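Histidine phosphotransferase (Caulobacter crescentus, PDB 2OOC) probably relays phosphoryl groups between signalling proteins of a phosphorelay, and is an essential regulator of stalk biogenesis. Local coordinates at residues 9-14 against 96-101. Numbering follows the deposited sequence.
Sequences GAVDFA and LLDIAA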
loop_
_atom_site.group_PDB
_atom_site.type_symbol
_atom_site.label_atom_id
_atom_site.label_comp_id
_atom_site.label_asym_id
_atom_site.label_seq_id
_atom_site.Cartn_x
_atom_site.Cartn_y
_atom_site.Cartn_z
ATOM N N GLY A 9 0.661 -4.362 12.402
ATOM C CA GLY A 9 -0.299 -3.892 11.359
ATOM C C GLY A 9 0.280 -2.767 10.506
ATOM O O GLY A 9 0.429 -1.658 10.970
ATOM N N ALA A 10 0.619 -3.053 9.258
ATOM C CA ALA A 10 1.037 -2.007 8.294
ATOM C C ALA A 10 -0.136 -1.134 7.855
ATOM O O ALA A 10 0.034 0.075 7.524
ATOM C CB ALA A 10 1.715 -2.682 7.045
ATOM N N VAL A 11 -1.324 -1.727 7.786
ATOM C CA VAL A 11 -2.494 -1.042 7.215
ATOM C C VAL A 11 -3.578 -0.858 8.255
ATOM O O VAL A 11 -3.928 -1.787 8.950
ATOM C CB VAL A 11 -3.014 -1.795 6.022
ATOM C CG1 VAL A 11 -4.186 -1.114 5.358
ATOM C CG2 VAL A 11 -1.911 -1.937 4.982
ATOM N N ASP A 12 -4.097 0.371 8.335
ATOM C CA ASP A 12 -5.180 0.681 9.237
ATOM C C ASP A 12 -6.465 0.339 8.565
ATOM O O ASP A 12 -7.016 1.180 7.805
ATOM C CB ASP A 12 -5.143 2.198 9.550
ATOM C CG ASP A 12 -6.008 2.549 10.702
ATOM O OD1 ASP A 12 -7.022 1.830 10.898
ATOM O OD2 ASP A 12 -5.672 3.556 11.377
ATOM N N PHE A 13 -6.982 -0.877 8.757
ATOM C CA PHE A 13 -8.126 -1.285 7.985
ATOM C C PHE A 13 -9.402 -0.562 8.427
ATOM O O PHE A 13 -10.381 -0.456 7.683
ATOM C CB PHE A 13 -8.294 -2.833 7.968
ATOM C CG PHE A 13 -7.282 -3.516 7.106
ATOM C CD1 PHE A 13 -7.335 -3.411 5.735
ATOM C CD2 PHE A 13 -6.277 -4.211 7.664
ATOM C CE1 PHE A 13 -6.352 -4.057 4.927
ATOM C CE2 PHE A 13 -5.330 -4.820 6.865
ATOM C CZ PHE A 13 -5.358 -4.746 5.531
ATOM N N ALA A 14 -9.376 -0.006 9.654
ATOM C CA ALA A 14 -10.512 0.822 10.090
ATOM C C ALA A 14 -10.666 2.050 9.179
ATOM O O ALA A 14 -11.783 2.473 8.818
ATOM C CB ALA A 14 -10.302 1.237 11.504
ATOM N N LEU A 96 1.520 -4.889 1.534
ATOM C CA LEU A 96 0.962 -5.903 0.664
ATOM C C LEU A 96 0.607 -7.205 1.441
ATOM O O LEU A 96 -0.362 -7.877 1.154
ATOM C CB LEU A 96 1.873 -6.160 -0.526
ATOM C CG LEU A 96 1.859 -5.005 -1.520
ATOM C CD1 LEU A 96 2.999 -5.246 -2.486
ATOM C CD2 LEU A 96 0.558 -4.822 -2.329
ATOM N N LEU A 97 1.452 -7.527 2.425
ATOM C CA LEU A 97 1.265 -8.698 3.283
ATOM C C LEU A 97 -0.066 -8.615 3.980
ATOM O O LEU A 97 -0.866 -9.541 3.978
ATOM C CB LEU A 97 2.415 -8.707 4.297
ATOM C CG LEU A 97 2.256 -9.785 5.343
ATOM C CD1 LEU A 97 2.639 -11.167 4.743
ATOM C CD2 LEU A 97 3.241 -9.461 6.459
ATOM N N ASP A 98 -0.299 -7.419 4.526
ATOM C CA ASP A 98 -1.528 -7.112 5.267
ATOM C C ASP A 98 -2.763 -7.150 4.365
ATOM O O ASP A 98 -3.757 -7.748 4.689
ATOM C CB ASP A 98 -1.414 -5.693 5.879
ATOM C CG ASP A 98 -0.918 -5.687 7.286
ATOM O OD1 ASP A 98 -0.076 -6.562 7.579
ATOM O OD2 ASP A 98 -1.383 -4.791 8.053
ATOM N N ILE A 99 -2.642 -6.502 3.230
ATOM C CA ILE A 99 -3.752 -6.403 2.283
ATOM C C ILE A 99 -4.135 -7.759 1.746
ATOM O O ILE A 99 -5.330 -8.106 1.690
ATOM C CB ILE A 99 -3.380 -5.438 1.153
ATOM C CG1 ILE A 99 -3.430 -4.012 1.715
ATOM C CG2 ILE A 99 -4.306 -5.613 -0.064
ATOM C CD1 ILE A 99 -2.762 -3.021 0.773
ATOM N N ALA A 100 -3.140 -8.573 1.375
ATOM C CA ALA A 100 -3.423 -9.907 0.874
ATOM C C ALA A 100 -4.103 -10.786 1.923
ATOM O O ALA A 100 -5.033 -11.566 1.696
ATOM C CB ALA A 100 -2.158 -10.589 0.335
ATOM N N ALA A 101 -3.645 -10.659 3.158
ATOM C CA ALA A 101 -4.196 -11.411 4.265
ATOM C C ALA A 101 -5.639 -11.020 4.619
ATOM O O ALA A 101 -6.462 -11.852 4.996
ATOM C CB ALA A 101 -3.274 -11.294 5.519
HETATM O O HOH W 1 -3.144 -4.219 9.911
#
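Asp98 of the long helix 85-111, in one of two modelled conformers, reaches across to the N-terminal strip leading into helix 13-19. Its CB touches two apolar groups, CG2 of Val11 at 3.9 Å and CZ of Phe13 at 4.1 Å. CG lies against N and CB of Ala10, and OD1 comes no nearer than 4.0 Å to that N. At the tip, OD2 takes a hydrogen bond from the backbone N of Val11 (3.1 Å, 157° at the hydrogen), a donor 41° out of the carboxylate plane. The N of Ala10 is also close, 2.9 Å from the same OD2. A water donating to OD2 and to O of Val11 bridges helix and strip.

Further along the strip, Phe13 meets the helix backbone with its outer end: CZ comes to 3.5 Å from O of Asp98, while C of Asp98 and N of Ile99 lie at the ring edge. CG1 of Val11 rests over one ring face, offset toward the rim, and the ring also stacks with Tyr102. Val11 has CG1 anti to its backbone N (chi1 -178°) and CG2 anti to the carbonyl carbon; CG2 lies 4.2 Å from CG1 of Ile99, whose side chain also packs on Phe34 of helix 24-41. The short leading helix, with Asp12 at its N-cap, where OD1 accepts a weak bond from N of Ala14, is thereby joined to the flank of the helical bundle characteristic of Hpt domains. In this conformer one carboxylate oxygen gathers an amide and a water, whose N-H and O-H dipoles would probably help stabilise the ionised form of Asp98.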